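Local coordinates for peptidase M42 (Thaumarchaeota archaeon SCGC AB-539-E09, PDB 5DS0), which belongs to the M42 family of TET aminopeptidases and probably trims amino acids from the N-termini of peptides, binding two cobalt ions per subunit in a twelve-chain assembly, at residues 8-11 against 12-16; 184-187 against 188-192; 222-225 against 226-230; 332-335 against 336-340; 350-353 against 354-358. All coordinates share one frame; numbering follows the deposited sequence.

Contact 1: residues 8-11 against 12-16; sequences ELMK and TLMEA
Over the closing turns of helix 2-15 the backbone makes regular i to i+4 bonds, with Leu13 N 2.9 Å from Leu9 O and Met14 N 3.0 Å from Met10 O, both nearly straight. Glu8 O is gripped twice, by Thr12 N and by Thr12 OG1 at 2.7 Å, the two donors coming from opposite faces of its carbonyl plane. A chi1 of -62° sets OG1 beside its own backbone N, where it can fold back on the helix and satisfy its hydroxyl. Leucine and methionine (here selenomethionine) suit the buried side: Leu13 CD1 lies 3.9 Å from Leu9 CG, and the methyl CE of Met14 reaches Met10 CG at 3.7 Å. On the outer side Lys11 NZ forms a salt bridge with Glu15 OE1 at 3.4 Å, the hydrogen bond within it weak, while OE2 takes the backbone N-H of Phe165. Exchanging this glutamate for an alanine would probably leave Phe165 N without its acceptor and the Lys11 ammonium without this counter-charge. Met10 and Met14 pack on helix 179-197, Leu9 and Leu13 on helix 24-34, so apolar packing holds one side of the helix and a loop-bound carboxylate the other.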
loop_
_atom_site.group_PDB
_atom_site.type_symbol
_atom_site.label_atom_id
_atom_site.label_comp_id
_atom_site.label_asym_id
_atom_site.label_seq_id
_atom_site.Cartn_x
_atom_site.Cartn_y
_atom_site.Cartn_z
ATOM N N GLU C 8 4.279 19.407 53.010
ATOM C CA GLU C 8 5.400 18.467 53.216
ATOM C C GLU C 8 4.925 17.042 52.945
ATOM O O GLU C 8 5.664 16.248 52.405
ATOM C CB GLU C 8 6.006 18.590 54.634
ATOM C CG GLU C 8 7.454 17.997 54.895
ATOM C CD GLU C 8 7.990 18.257 56.328
ATOM O OE1 GLU C 8 7.155 18.435 57.272
ATOM O OE2 GLU C 8 9.264 18.277 56.530
ATOM N N LEU C 9 3.678 16.745 53.292
ATOM C CA LEU C 9 3.099 15.456 52.972
ATOM C C LEU C 9 2.954 15.286 51.470
ATOM O O LEU C 9 3.418 14.304 50.912
ATOM C CB LEU C 9 1.738 15.293 53.625
ATOM C CG LEU C 9 0.972 14.030 53.228
ATOM C CD1 LEU C 9 1.701 12.805 53.724
ATOM C CD2 LEU C 9 -0.447 14.041 53.760
HETATM N N MSE C 10 2.354 16.273 50.815
HETATM C CA MSE C 10 2.195 16.234 49.361
HETATM C C MSE C 10 3.518 15.960 48.713
HETATM O O MSE C 10 3.639 15.033 47.949
HETATM C CB MSE C 10 1.552 17.504 48.799
HETATM C CG MSE C 10 0.943 17.187 47.443
HETATM SE SE MSE C 10 0.201 18.787 46.535
HETATM C CE MSE C 10 -1.424 18.896 47.642
ATOM N N LYS C 11 4.525 16.765 49.017
ATOM C CA LYS C 11 5.859 16.596 48.434
ATOM C C LYS C 11 6.390 15.182 48.645
ATOM O O LYS C 11 6.877 14.542 47.730
ATOM C CB LYS C 11 6.827 17.621 49.044
ATOM C CG LYS C 11 8.238 17.593 48.496
ATOM C CD LYS C 11 9.033 18.753 49.061
ATOM C CE LYS C 11 10.191 19.168 48.165
ATOM N NZ LYS C 11 11.317 18.206 48.305
ATOM N N THR C 12 6.293 14.709 49.868
ATOM C CA THR C 12 6.846 13.425 50.226
ATOM C C THR C 12 6.165 12.281 49.496
ATOM O O THR C 12 6.830 11.341 49.055
ATOM C CB THR C 12 6.747 13.236 51.740
ATOM O OG1 THR C 12 7.526 14.258 52.354
ATOM C CG2 THR C 12 7.292 11.897 52.175
ATOM N N LEU C 13 4.846 12.362 49.388
ATOM C CA LEU C 13 4.068 11.392 48.618
ATOM C C LEU C 13 4.458 11.338 47.147
ATOM O O LEU C 13 4.765 10.275 46.625
ATOM C CB LEU C 13 2.574 11.723 48.678
ATOM C CG LEU C 13 1.831 11.432 49.977
ATOM C CD1 LEU C 13 0.432 12.022 49.889
ATOM C CD2 LEU C 13 1.773 9.946 50.233
HETATM N N MSE C 14 4.436 12.485 46.481
HETATM C CA MSE C 14 4.738 12.534 45.057
HETATM C C MSE C 14 6.172 12.157 44.773
HETATM O O MSE C 14 6.489 11.775 43.646
HETATM C CB MSE C 14 4.497 13.921 44.464
HETATM C CG MSE C 14 3.086 14.484 44.626
HETATM SE SE MSE C 14 1.651 13.137 44.500
HETATM C CE MSE C 14 0.434 13.916 45.832
ATOM N N GLU C 15 7.060 12.292 45.760
ATOM C CA GLU C 15 8.464 11.951 45.562
ATOM C C GLU C 15 8.818 10.539 46.023
ATOM O O GLU C 15 9.883 10.041 45.710
ATOM C CB GLU C 15 9.365 12.978 46.243
ATOM C CG GLU C 15 9.446 14.303 45.490
ATOM C CD GLU C 15 10.476 15.254 46.070
ATOM O OE1 GLU C 15 10.969 14.976 47.192
ATOM O OE2 GLU C 15 10.790 16.281 45.412
ATOM N N ALA C 16 7.911 9.895 46.749
ATOM C CA ALA C 16 8.126 8.535 47.252
ATOM C C ALA C 16 8.214 7.509 46.156
ATOM O O ALA C 16 7.649 7.672 45.073
ATOM C CB ALA C 16 7.010 8.147 48.206
#

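Contact 2: residues 184-187 against 188-192; sequences GAFV and LMEAI
Phe186 and Glu190, one turn apart, meet through carbon: the Glu190 methylene CG stands over one face of the ring, 3.8 Å from its centroid and 17° off the normal, a CH-pi contact displaced toward the CZ rim. Phe186 has CG anti to the backbone N (chi1 176°), which swings the ring alongside the next turn, and the bend of Glu190 at chi2 (-65°) keeps its carboxylate above the same face, farther out than CG and roughly parallel to the ring. The carboxylate is satisfied by Tyr33 of helix 24-34 at OE2, and at OE1 by Ser6 of helix 2-15 and a salt bridge to Arg193 of its own helix; the acid can thus lie inside the protein. On another side Met189, a selenomethionine, curls its CE back to 4.1 Å from Ala185 CB, the alanine methyl being small enough to let the chain fold over Ala185 O. Leu188 lays CG 3.3 Å from Ala185 O and its CD2 3.6 Å from Gly184 O. An alanine at Leu188 would remove that branch, probably opening a gap against Leu236. Beneath run the i to i+4 bonds, such as Glu190 N to Phe186 O at 2.9 Å. Helix 179-197 is wedged between helices: helix 2-15 meets Phe186, helix 333-349 Val187 and Ala191, helix 24-34 Met189, and strand 232-240 of the central sheet lies against Val187 and Leu188.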
loop_
_atom_site.group_PDB
_atom_site.type_symbol
_atom_site.label_atom_id
_atom_site.label_comp_id
_atom_site.label_asym_id
_atom_site.label_seq_id
_atom_site.Cartn_x
_atom_site.Cartn_y
_atom_site.Cartn_z
ATOM N N GLY C 184 -5.425 11.743 45.310
ATOM C CA GLY C 184 -6.671 11.213 45.870
ATOM C C GLY C 184 -6.493 10.718 47.299
ATOM O O GLY C 184 -7.341 10.958 48.160
ATOM N N ALA C 185 -5.379 10.043 47.556
ATOM C CA ALA C 185 -5.035 9.615 48.905
ATOM C C ALA C 185 -4.813 10.825 49.793
ATOM O O ALA C 185 -5.227 10.844 50.943
ATOM C CB ALA C 185 -3.782 8.774 48.876
ATOM N N PHE C 186 -4.175 11.851 49.241
ATOM C CA PHE C 186 -3.949 13.092 49.963
ATOM C C PHE C 186 -5.258 13.722 50.408
ATOM O O PHE C 186 -5.377 14.165 51.541
ATOM C CB PHE C 186 -3.173 14.075 49.085
ATOM C CG PHE C 186 -2.975 15.428 49.708
ATOM C CD1 PHE C 186 -1.894 15.669 50.537
ATOM C CD2 PHE C 186 -3.853 16.463 49.428
ATOM C CE1 PHE C 186 -1.700 16.913 51.094
ATOM C CE2 PHE C 186 -3.665 17.714 49.973
ATOM C CZ PHE C 186 -2.587 17.940 50.808
ATOM N N VAL C 187 -6.234 13.759 49.507
ATOM C CA VAL C 187 -7.533 14.333 49.813
ATOM C C VAL C 187 -8.230 13.595 50.942
ATOM O O VAL C 187 -8.713 14.215 51.875
ATOM C CB VAL C 187 -8.443 14.307 48.584
ATOM C CG1 VAL C 187 -9.882 14.641 48.960
ATOM C CG2 VAL C 187 -7.949 15.306 47.555
ATOM N N LEU C 188 -8.300 12.273 50.864
ATOM C CA LEU C 188 -9.030 11.529 51.879
ATOM C C LEU C 188 -8.349 11.613 53.240
ATOM O O LEU C 188 -9.017 11.699 54.270
ATOM C CB LEU C 188 -9.254 10.076 51.466
ATOM C CG LEU C 188 -8.056 9.145 51.279
ATOM C CD1 LEU C 188 -7.684 8.383 52.545
ATOM C CD2 LEU C 188 -8.368 8.156 50.164
HETATM N N MSE C 189 -7.025 11.612 53.242
HETATM C CA MSE C 189 -6.271 11.795 54.482
HETATM C C MSE C 189 -6.495 13.159 55.084
HETATM O O MSE C 189 -6.647 13.283 56.293
HETATM C CB MSE C 189 -4.786 11.598 54.216
HETATM C CG MSE C 189 -4.490 10.113 54.124
HETATM SE SE MSE C 189 -2.548 9.839 54.046
HETATM C CE MSE C 189 -2.175 10.455 52.213
ATOM N N GLU C 190 -6.497 14.195 54.257
ATOM C CA GLU C 190 -6.715 15.549 54.747
ATOM C C GLU C 190 -8.134 15.733 55.230
ATOM O O GLU C 190 -8.377 16.488 56.166
ATOM C CB GLU C 190 -6.399 16.585 53.669
ATOM C CG GLU C 190 -4.906 16.796 53.456
ATOM C CD GLU C 190 -4.226 17.382 54.675
ATOM O OE1 GLU C 190 -4.349 18.608 54.879
ATOM O OE2 GLU C 190 -3.619 16.611 55.449
ATOM N N ALA C 191 -9.077 15.061 54.583
ATOM C CA ALA C 191 -10.464 15.129 55.001
ATOM C C ALA C 191 -10.602 14.562 56.406
ATOM O O ALA C 191 -11.174 15.196 57.279
ATOM C CB ALA C 191 -11.351 14.367 54.036
ATOM N N ILE C 192 -10.073 13.369 56.621
ATOM C CA ILE C 192 -10.144 12.740 57.926
ATOM C C ILE C 192 -9.426 13.583 58.971
ATOM O O ILE C 192 -9.929 13.753 60.081
ATOM C CB ILE C 192 -9.575 11.309 57.884
ATOM C CG1 ILE C 192 -10.559 10.394 57.153
ATOM C CG2 ILE C 192 -9.344 10.766 59.282
ATOM C CD1 ILE C 192 -9.949 9.102 56.662
#

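Contact 3: residues 222-225 against 226-230; sequences QTTA and HVVDP
Thr224 and Val228 lie side by side and point the same way, their CG2 methyls 4.2 Å apart. In Thr224 a chi1 of -76° turns OG1 beside the backbone N and leaves CG2 for the valine. Both beta-branched residues thus give the inner side of helix 219-228 a methyl surface, and Val228 CG2 also rests 3.3 Å from Thr224 O. The Thr224 hydroxyl binds Asp44 OD2, an acceptor it shares with the hydroxyl of Thr223, so neither buried threonine lacks a polar partner. Val227 sends its CG2 to 3.4 Å from Thr223 O, whereas the ring of His226, anti to its backbone N, leads away from the preceding turn. The last helical bond joins Asp229 N to Ala225 O at 3.0 Å. Asp229 then takes a positive phi of 56° and ends the helix; Pro230, which has no N-H to offer, follows with its CD 3.5 Å from Ala225 O and redirects the chain. On the outer side the second subunit is met: His226 packs on Arg309 and Val227 on Ala310 of that neighbouring chain. Inward, the helix lies on the central mixed sheet, Thr224 and Val228 against strand 205-211 and Pro230 against Leu62 of strand 60-66, just before the chain enters strand 232-240.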
loop_
_atom_site.group_PDB
_atom_site.type_symbol
_atom_site.label_atom_id
_atom_site.label_comp_id
_atom_site.label_asym_id
_atom_site.label_seq_id
_atom_site.Cartn_x
_atom_site.Cartn_y
_atom_site.Cartn_z
ATOM N N GLN C 222 -10.526 -4.530 45.222
ATOM C CA GLN C 222 -11.359 -5.724 45.399
ATOM C C GLN C 222 -11.217 -6.295 46.799
ATOM O O GLN C 222 -12.208 -6.571 47.467
ATOM C CB GLN C 222 -10.981 -6.787 44.377
ATOM C CG GLN C 222 -11.952 -7.948 44.316
ATOM C CD GLN C 222 -11.567 -8.963 43.251
ATOM O OE1 GLN C 222 -11.177 -8.586 42.140
ATOM N NE2 GLN C 222 -11.656 -10.250 43.582
ATOM N N THR C 223 -9.971 -6.433 47.236
ATOM C CA THR C 223 -9.647 -7.004 48.529
ATOM C C THR C 223 -9.928 -6.060 49.698
ATOM O O THR C 223 -10.330 -6.513 50.776
ATOM C CB THR C 223 -8.178 -7.445 48.575
ATOM O OG1 THR C 223 -7.336 -6.345 48.231
ATOM C CG2 THR C 223 -7.924 -8.620 47.596
ATOM N N THR C 224 -9.751 -4.760 49.499
ATOM C CA THR C 224 -10.122 -3.767 50.519
ATOM C C THR C 224 -11.645 -3.655 50.683
ATOM O O THR C 224 -12.146 -3.538 51.799
ATOM C CB THR C 224 -9.533 -2.377 50.201
ATOM O OG1 THR C 224 -8.138 -2.380 50.519
ATOM C CG2 THR C 224 -10.217 -1.288 51.018
ATOM N N ALA C 225 -12.375 -3.712 49.577
ATOM C CA ALA C 225 -13.822 -3.752 49.627
ATOM C C ALA C 225 -14.328 -4.960 50.431
ATOM O O ALA C 225 -15.302 -4.846 51.193
ATOM C CB ALA C 225 -14.394 -3.798 48.221
ATOM N N HIS C 226 -13.682 -6.114 50.244
ATOM C CA HIS C 226 -14.019 -7.307 51.011
ATOM C C HIS C 226 -13.847 -7.062 52.513
ATOM O O HIS C 226 -14.720 -7.422 53.310
ATOM C CB HIS C 226 -13.179 -8.514 50.572
ATOM C CG HIS C 226 -13.398 -9.733 51.417
ATOM N ND1 HIS C 226 -14.430 -10.622 51.193
ATOM C CD2 HIS C 226 -12.734 -10.194 52.505
ATOM C CE1 HIS C 226 -14.393 -11.575 52.109
ATOM N NE2 HIS C 226 -13.373 -11.340 52.915
ATOM N N VAL C 227 -12.724 -6.465 52.896
ATOM C CA VAL C 227 -12.425 -6.215 54.309
ATOM C C VAL C 227 -13.443 -5.261 54.950
ATOM O O VAL C 227 -13.894 -5.494 56.064
ATOM C CB VAL C 227 -10.992 -5.655 54.483
ATOM C CG1 VAL C 227 -10.788 -5.071 55.874
ATOM C CG2 VAL C 227 -9.957 -6.738 54.191
ATOM N N VAL C 228 -13.833 -4.215 54.219
ATOM C CA VAL C 228 -14.623 -3.122 54.789
ATOM C C VAL C 228 -16.137 -3.358 54.786
ATOM O O VAL C 228 -16.805 -2.957 55.736
ATOM C CB VAL C 228 -14.325 -1.813 54.055
ATOM C CG1 VAL C 228 -15.234 -0.694 54.540
ATOM C CG2 VAL C 228 -12.870 -1.429 54.247
ATOM N N ASP C 229 -16.674 -4.014 53.750
ATOM C CA ASP C 229 -18.137 -4.200 53.593
ATOM C C ASP C 229 -18.845 -2.841 53.599
ATOM O O ASP C 229 -19.663 -2.555 54.468
ATOM C CB ASP C 229 -18.707 -5.147 54.689
ATOM C CG ASP C 229 -20.179 -5.553 54.447
ATOM O OD1 ASP C 229 -20.694 -5.374 53.321
ATOM O OD2 ASP C 229 -20.817 -6.056 55.407
ATOM N N PRO C 230 -18.518 -1.988 52.626
ATOM C CA PRO C 230 -19.039 -0.627 52.627
ATOM C C PRO C 230 -20.491 -0.529 52.178
ATOM O O PRO C 230 -20.944 -1.331 51.347
ATOM C CB PRO C 230 -18.133 0.076 51.620
ATOM C CG PRO C 230 -17.798 -0.990 50.628
ATOM C CD PRO C 230 -17.686 -2.255 51.435
#

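Contact 4: residues 332-335 against 336-340; sequences SLKD and TENAI
Ser332 O is held by two donors of Thr336, its backbone N at 3.2 Å and its OG1 at 3.0 Å, arriving from opposite faces of the carbonyl plane. Ser332 is the N-cap of helix 333-349: its own OG accepts from Asp335 N at 3.1 Å with an N-H angle of 169°, closing off an amide that has no earlier turn to bind. A small hydroxyl residue suits this place because it can fold over the first turn. In Thr336 a chi1 of -56° sets OG1 beside the backbone N, so both donors address one oxygen, while CG2 faces Phe186 and Val187 of helix 179-197. The two acids find partners in other parts of the fold. Asp335, buried, takes the amides of Gly259 and Gly257 on its two oxygens and so ties the helix start to a loop; Glu337 bends at chi2 (55°) and reaches Arg194 of helix 179-197 in a salt bridge. The negative charge of Asp335, in the first turn, is probably also favoured by the helix N-terminus. Asn338 leans back over the preceding turn, and its ND2 lies 3.7 Å from Lys334 O, to which its backbone N is bonded at 3.0 Å.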
loop_
_atom_site.group_PDB
_atom_site.type_symbol
_atom_site.label_atom_id
_atom_site.label_comp_id
_atom_site.label_asym_id
_atom_site.label_seq_id
_atom_site.Cartn_x
_atom_site.Cartn_y
_atom_site.Cartn_z
ATOM N N SER C 332 -4.129 21.587 39.962
ATOM C CA SER C 332 -4.446 22.819 40.690
ATOM C C SER C 332 -4.634 22.563 42.188
ATOM O O SER C 332 -5.418 21.709 42.581
ATOM C CB SER C 332 -5.717 23.432 40.123
ATOM O OG SER C 332 -6.277 24.386 41.009
ATOM N N LEU C 333 -3.923 23.312 43.022
ATOM C CA LEU C 333 -4.078 23.196 44.474
ATOM C C LEU C 333 -5.445 23.669 44.932
ATOM O O LEU C 333 -5.954 23.200 45.947
ATOM C CB LEU C 333 -3.003 23.986 45.203
ATOM C CG LEU C 333 -1.607 23.426 44.975
ATOM C CD1 LEU C 333 -0.594 24.315 45.666
ATOM C CD2 LEU C 333 -1.486 21.990 45.479
ATOM N N LYS C 334 -6.025 24.604 44.184
ATOM C CA LYS C 334 -7.361 25.081 44.445
ATOM C C LYS C 334 -8.397 23.978 44.212
ATOM O O LYS C 334 -9.283 23.793 45.047
ATOM C CB LYS C 334 -7.658 26.274 43.560
ATOM C CG LYS C 334 -8.954 26.973 43.903
ATOM C CD LYS C 334 -9.346 27.947 42.814
ATOM C CE LYS C 334 -10.708 28.539 43.122
ATOM N NZ LYS C 334 -11.258 29.292 41.954
ATOM N N ASP C 335 -8.297 23.268 43.089
ATOM C CA ASP C 335 -9.187 22.133 42.817
ATOM C C ASP C 335 -9.102 21.099 43.943
ATOM O O ASP C 335 -10.116 20.573 44.404
ATOM C CB ASP C 335 -8.806 21.422 41.514
ATOM C CG ASP C 335 -9.165 22.211 40.246
ATOM O OD1 ASP C 335 -9.963 23.180 40.319
ATOM O OD2 ASP C 335 -8.629 21.837 39.153
ATOM N N THR C 336 -7.874 20.810 44.370
ATOM C CA THR C 336 -7.602 19.859 45.443
ATOM C C THR C 336 -8.299 20.286 46.734
ATOM O O THR C 336 -8.978 19.496 47.385
ATOM C CB THR C 336 -6.083 19.759 45.696
ATOM O OG1 THR C 336 -5.445 19.418 44.475
ATOM C CG2 THR C 336 -5.746 18.711 46.736
ATOM N N GLU C 337 -8.119 21.547 47.103
ATOM C CA GLU C 337 -8.755 22.079 48.287
ATOM C C GLU C 337 -10.268 21.882 48.225
ATOM O O GLU C 337 -10.897 21.472 49.203
ATOM C CB GLU C 337 -8.392 23.561 48.442
ATOM C CG GLU C 337 -9.056 24.268 49.613
ATOM C CD GLU C 337 -8.806 23.591 50.956
ATOM O OE1 GLU C 337 -7.797 22.838 51.079
ATOM O OE2 GLU C 337 -9.598 23.836 51.905
ATOM N N ASN C 338 -10.853 22.208 47.080
ATOM C CA ASN C 338 -12.288 22.071 46.900
ATOM C C ASN C 338 -12.751 20.630 46.955
ATOM O O ASN C 338 -13.870 20.359 47.389
ATOM C CB ASN C 338 -12.735 22.714 45.587
ATOM C CG ASN C 338 -12.970 24.201 45.718
ATOM O OD1 ASN C 338 -13.360 24.691 46.778
ATOM N ND2 ASN C 338 -12.777 24.922 44.632
ATOM N N ALA C 339 -11.921 19.710 46.490
ATOM C CA ALA C 339 -12.261 18.297 46.600
ATOM C C ALA C 339 -12.315 17.887 48.055
ATOM O O ALA C 339 -13.192 17.136 48.464
ATOM C CB ALA C 339 -11.252 17.448 45.852
ATOM N N ILE C 340 -11.381 18.405 48.848
ATOM C CA ILE C 340 -11.380 18.134 50.280
ATOM C C ILE C 340 -12.649 18.705 50.920
ATOM O O ILE C 340 -13.344 18.007 51.658
ATOM C CB ILE C 340 -10.140 18.696 50.990
ATOM C CG1 ILE C 340 -8.889 17.957 50.541
ATOM C CG2 ILE C 340 -10.314 18.552 52.493
ATOM C CD1 ILE C 340 -7.617 18.675 50.927
#

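Contact 5: residues 350-353 against 354-358; sequences LDLE and TVEGF
Asp351 and Thr354 form the close-knit part of this short C-terminal helix. As N-cap, Asp351 presents OD1 to Thr354 N at 3.0 Å and to Thr354 OG1 at 2.6 Å; both donors meet it on the syn side, from opposite faces of the carboxylate and each tilted out of its plane. A chi1 of 55° places the Asp351 carboxylate between backbone N and carbonyl carbon, which turns it over the first turn, while Thr354, beta-branched and hydroxylated, keeps its OG1 beside its own N so that one residue supplies two donors. The apolar side of the turn is packed as well. Leu350 CD2 touches the edge of the Phe358 ring, near its plane, at 3.8 Å from CE2, and lies 4.1 Å from Val355 CG2. Thr354 O sits above the centre of one face of that ring, 3.4 Å from its plane, and the ring also meets Phe278 edge-to-face; Phe358 O is bound by Arg24 of the third subunit. The solvent side is looser. Leu352 and Glu356 are both exposed and their side chains meet loosely, Leu352 CG 4.1 Å from Glu356 CD, and Glu353 extends outward. Gly357 is bound through its N to Glu353 O at 3.0 Å, and a side chain there would crowd Thr354 O. Chemically, then, a charged cap at the start and the packed Phe358 ring at the end fasten one turn, and the Asp351 charge, facing the helix N-terminus, is probably steadied by it.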
loop_
_atom_site.group_PDB
_atom_site.type_symbol
_atom_site.label_atom_id
_atom_site.label_comp_id
_atom_site.label_asym_id
_atom_site.label_seq_id
_atom_site.Cartn_x
_atom_site.Cartn_y
_atom_site.Cartn_z
ATOM N N LEU C 350 -24.177 12.038 54.934
ATOM C CA LEU C 350 -24.441 10.637 54.564
ATOM C C LEU C 350 -24.859 9.804 55.775
ATOM O O LEU C 350 -24.086 8.991 56.275
ATOM C CB LEU C 350 -23.221 10.009 53.869
ATOM C CG LEU C 350 -22.964 10.421 52.415
ATOM C CD1 LEU C 350 -21.587 9.964 51.976
ATOM C CD2 LEU C 350 -24.017 9.858 51.470
ATOM N N ASP C 351 -26.081 10.037 56.255
ATOM C CA ASP C 351 -26.636 9.250 57.363
ATOM C C ASP C 351 -27.268 7.970 56.821
ATOM O O ASP C 351 -27.384 7.805 55.613
ATOM C CB ASP C 351 -27.636 10.074 58.198
ATOM C CG ASP C 351 -28.761 10.677 57.366
ATOM O OD1 ASP C 351 -28.944 10.262 56.206
ATOM O OD2 ASP C 351 -29.467 11.568 57.872
ATOM N N LEU C 352 -27.678 7.076 57.717
ATOM C CA LEU C 352 -28.246 5.792 57.314
ATOM C C LEU C 352 -29.460 5.941 56.396
ATOM O O LEU C 352 -29.612 5.199 55.434
ATOM C CB LEU C 352 -28.623 4.959 58.544
ATOM C CG LEU C 352 -29.000 3.490 58.272
ATOM C CD1 LEU C 352 -27.803 2.648 57.827
ATOM C CD2 LEU C 352 -29.660 2.858 59.495
ATOM N N GLU C 353 -30.322 6.904 56.692
ATOM C CA GLU C 353 -31.556 7.080 55.923
ATOM C C GLU C 353 -31.286 7.513 54.475
ATOM O O GLU C 353 -31.855 6.952 53.538
ATOM C CB GLU C 353 -32.478 8.072 56.634
ATOM C CG GLU C 353 -33.746 8.412 55.860
ATOM C CD GLU C 353 -34.594 9.472 56.546
ATOM O OE1 GLU C 353 -34.146 10.048 57.565
ATOM O OE2 GLU C 353 -35.712 9.739 56.056
ATOM N N THR C 354 -30.419 8.508 54.304
ATOM C CA THR C 354 -30.022 8.989 52.977
ATOM C C THR C 354 -29.418 7.869 52.131
ATOM O O THR C 354 -29.745 7.736 50.952
ATOM C CB THR C 354 -28.994 10.134 53.074
ATOM O OG1 THR C 354 -29.527 11.203 53.862
ATOM C CG2 THR C 354 -28.654 10.678 51.706
ATOM N N VAL C 355 -28.551 7.072 52.748
ATOM C CA VAL C 355 -27.854 5.992 52.066
ATOM C C VAL C 355 -28.780 4.848 51.655
ATOM O O VAL C 355 -28.641 4.296 50.560
ATOM C CB VAL C 355 -26.707 5.444 52.936
ATOM C CG1 VAL C 355 -26.070 4.206 52.312
ATOM C CG2 VAL C 355 -25.651 6.520 53.151
ATOM N N GLU C 356 -29.723 4.482 52.513
ATOM C CA GLU C 356 -30.710 3.473 52.136
ATOM C C GLU C 356 -31.606 3.993 51.008
ATOM O O GLU C 356 -32.065 3.208 50.176
ATOM C CB GLU C 356 -31.541 3.027 53.343
ATOM C CG GLU C 356 -30.727 2.223 54.348
ATOM C CD GLU C 356 -31.518 1.785 55.572
ATOM O OE1 GLU C 356 -32.393 2.559 56.049
ATOM O OE2 GLU C 356 -31.242 0.665 56.079
ATOM N N GLY C 357 -31.829 5.311 50.969
ATOM C CA GLY C 357 -32.600 5.949 49.899
ATOM C C GLY C 357 -31.959 5.903 48.514
ATOM O O GLY C 357 -32.604 6.210 47.521
ATOM N N PHE C 358 -30.676 5.554 48.440
ATOM C CA PHE C 358 -29.973 5.436 47.154
ATOM C C PHE C 358 -30.275 4.133 46.428
ATOM O O PHE C 358 -30.069 4.025 45.233
ATOM C CB PHE C 358 -28.461 5.509 47.368
ATOM C CG PHE C 358 -27.965 6.830 47.889
ATOM C CD1 PHE C 358 -28.654 8.010 47.640
ATOM C CD2 PHE C 358 -26.768 6.890 48.584
ATOM C CE1 PHE C 358 -28.169 9.216 48.101
ATOM C CE2 PHE C 358 -26.283 8.090 49.058
ATOM C CZ PHE C 358 -26.985 9.254 48.813
#

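How the contacts relate
Contacts 1, 2 and 4 form one block of packed helices. Contact 2 touches both others: Met10 CE meets Phe186 CE2 at 3.4 Å, Leu13 CD1 meets Met189 CE at 3.8 Å, and Glu190 CB meets Ile340 CD1 at 3.7 Å. Contacts 1 and 4 also meet directly, through Met10 SE and Leu333 CD2 at 3.8 Å. The metal centre, with Asp180 bridging both cobalt ions, lies nearby: Gly184 is about 9 Å from a cobalt and the Met14 side chain about 12 Å. Contacts 3 and 5 stand apart, their nearest atoms about 7 Å from each other, and their residues meet neighbouring subunits instead.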